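Local coordinates for protein threonine phosphate decarboxylase-like enzyme (Sulfurospirillum multivorans, PDB 6OUX) that decarboxylates L-serine O-phosphate to ethanolamine O-phosphate with pyridoxal phosphate, supplying a precursor for norcobamide biosynthesis, at residues A92-V97 / L285-D290. Sequence-based numbering, arbitrary orientation.
Sequences AESLHV and LFVRED
Val-287 meets Ser-94 and Glu-93 on the last turn of helix 84-95. It is the one residue of 285-290 that makes the contact, and its side chain is buried. The tight part is the serine CB against the valine. Val-287 CB lies 3.6 Å from Ser-94 CB, and the two CA atoms are 5.5 Å apart. The exact fit of the serine hydroxyl against the valine is doubtful, because the modelled atoms there are too close. Val-90 and Met-91 of the same helix also touch Val-287. The looser side belongs to Glu-93, which is exposed. Its CG stands anti to the backbone N (chi1 168°), and the extended chain brings one carboxylate oxygen, OE2, to Val-287. Glu-93 OE2 comes to 3.7 Å from Val-287 CG2. Glu-93 OE2 also lies 3.1 Å from Val-287 O, but both are acceptors. No hydrogen bond joins the two segments. Beyond the valine, Arg-288 turns away and forms a salt bridge with Asp-290, whose two hydrogen bonds are weak; Glu-66 is its second acidic partner. Arg-288 holds the N-cap position of helix 289-314. The contact thus packs a helix C-terminus against the short link between two consecutive helices, at the periphery of a class I/II aminotransferase fold.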
loop_
_atom_site.group_PDB
_atom_site.type_symbol
_atom_site.label_atom_id
_atom_site.label_comp_id
_atom_site.label_asym_id
_atom_site.label_seq_id
_atom_site.Cartn_x
_atom_site.Cartn_y
_atom_site.Cartn_z
ATOM N N ALA A 92 -5.169 19.104 3.742
ATOM C CA ALA A 92 -5.393 20.499 3.303
ATOM C C ALA A 92 -5.180 21.583 4.367
ATOM O O ALA A 92 -4.600 22.629 4.082
ATOM C CB ALA A 92 -6.765 20.653 2.689
ATOM N N GLU A 93 -5.681 21.315 5.559
ATOM C CA GLU A 93 -5.432 22.099 6.747
ATOM C C GLU A 93 -3.953 22.463 6.852
ATOM O O GLU A 93 -3.575 23.636 6.631
ATOM C CB GLU A 93 -5.887 21.277 7.972
ATOM C CG GLU A 93 -5.465 21.795 9.345
ATOM C CD GLU A 93 -5.826 20.807 10.441
ATOM O OE1 GLU A 93 -6.928 20.942 11.034
ATOM O OE2 GLU A 93 -5.011 19.877 10.685
ATOM N N SER A 94 -3.107 21.465 7.125
ATOM C CA SER A 94 -1.707 21.760 7.426
ATOM C C SER A 94 -0.857 22.104 6.225
ATOM O O SER A 94 0.150 22.771 6.398
ATOM C CB SER A 94 -1.056 20.649 8.222
ATOM O OG SER A 94 -1.080 19.451 7.515
ATOM N N LEU A 95 -1.227 21.652 5.031
ATOM C CA LEU A 95 -0.487 22.030 3.827
ATOM C C LEU A 95 -0.856 23.424 3.260
ATOM O O LEU A 95 -0.015 24.030 2.595
ATOM C CB LEU A 95 -0.594 20.986 2.737
ATOM C CG LEU A 95 0.385 19.810 2.655
ATOM C CD1 LEU A 95 0.652 19.092 3.953
ATOM C CD2 LEU A 95 -0.145 18.806 1.654
ATOM N N HIS A 96 -2.087 23.895 3.493
ATOM C CA HIS A 96 -2.579 25.218 3.022
ATOM C C HIS A 96 -2.734 25.157 1.534
ATOM O O HIS A 96 -2.229 26.004 0.778
ATOM C CB HIS A 96 -1.671 26.402 3.443
ATOM C CG HIS A 96 -1.469 26.474 4.923
ATOM N ND1 HIS A 96 -0.226 26.463 5.517
ATOM C CD2 HIS A 96 -2.368 26.430 5.932
ATOM C CE1 HIS A 96 -0.369 26.463 6.828
ATOM N NE2 HIS A 96 -1.661 26.443 7.106
ATOM N N VAL A 97 -3.423 24.113 1.116
ATOM C CA VAL A 97 -3.623 23.869 -0.275
ATOM C C VAL A 97 -5.006 23.305 -0.407
ATOM O O VAL A 97 -5.485 22.606 0.471
ATOM C CB VAL A 97 -2.610 22.837 -0.833
ATOM C CG1 VAL A 97 -2.847 22.619 -2.288
ATOM C CG2 VAL A 97 -1.153 23.281 -0.647
ATOM N N LEU A 285 -2.303 12.299 12.802
ATOM C CA LEU A 285 -1.378 12.798 13.776
ATOM C C LEU A 285 -0.514 13.914 13.204
ATOM O O LEU A 285 -0.401 15.000 13.770
ATOM C CB LEU A 285 -0.509 11.638 14.270
ATOM C CG LEU A 285 0.432 11.992 15.403
ATOM C CD1 LEU A 285 -0.353 12.280 16.690
ATOM C CD2 LEU A 285 1.364 10.823 15.541
ATOM N N PHE A 286 0.067 13.639 12.043
ATOM C CA PHE A 286 1.116 14.474 11.432
ATOM C C PHE A 286 0.654 15.867 11.117
ATOM O O PHE A 286 1.499 16.737 10.943
ATOM C CB PHE A 286 1.642 13.834 10.137
ATOM C CG PHE A 286 2.389 12.551 10.327
ATOM C CD1 PHE A 286 2.828 12.112 11.572
ATOM C CD2 PHE A 286 2.643 11.736 9.213
ATOM C CE1 PHE A 286 3.506 10.894 11.687
ATOM C CE2 PHE A 286 3.302 10.532 9.329
ATOM C CZ PHE A 286 3.760 10.126 10.555
ATOM N N VAL A 287 -0.659 16.105 11.123
ATOM C CA VAL A 287 -1.200 17.463 10.899
ATOM C C VAL A 287 -1.829 18.135 12.109
ATOM O O VAL A 287 -2.284 19.295 12.036
ATOM C CB VAL A 287 -2.097 17.483 9.624
ATOM C CG1 VAL A 287 -1.319 16.897 8.445
ATOM C CG2 VAL A 287 -3.400 16.722 9.804
ATOM N N ARG A 288 -1.806 17.482 13.266
ATOM C CA ARG A 288 -2.264 18.143 14.485
ATOM C C ARG A 288 -1.245 19.183 14.907
ATOM O O ARG A 288 -0.054 18.928 14.906
ATOM C CB ARG A 288 -2.478 17.160 15.614
ATOM C CG ARG A 288 -3.938 16.837 15.875
ATOM C CD ARG A 288 -4.066 15.431 16.334
ATOM N NE ARG A 288 -3.406 15.234 17.593
ATOM C CZ ARG A 288 -3.262 14.057 18.188
ATOM N NH1 ARG A 288 -3.666 12.943 17.608
ATOM N NH2 ARG A 288 -2.679 13.997 19.367
ATOM N N GLU A 289 -1.736 20.365 15.264
ATOM C CA GLU A 289 -0.960 21.442 15.882
ATOM C C GLU A 289 -0.040 21.022 17.033
ATOM O O GLU A 289 1.126 21.437 17.092
ATOM C CB GLU A 289 -1.941 22.534 16.388
ATOM C CG GLU A 289 -1.309 23.673 17.184
ATOM C CD GLU A 289 -1.238 23.413 18.687
ATOM O OE1 GLU A 289 -2.291 23.071 19.289
ATOM O OE2 GLU A 289 -0.130 23.565 19.270
ATOM N N ASP A 290 -0.596 20.311 18.002
ATOM C CA ASP A 290 0.153 19.909 19.196
ATOM C C ASP A 290 1.283 18.878 18.898
ATOM O O ASP A 290 2.395 18.941 19.441
ATOM C CB ASP A 290 -0.801 19.353 20.261
ATOM C CG ASP A 290 -1.745 18.225 19.726
ATOM O OD1 ASP A 290 -2.432 18.393 18.691
ATOM O OD2 ASP A 290 -1.830 17.166 20.370
#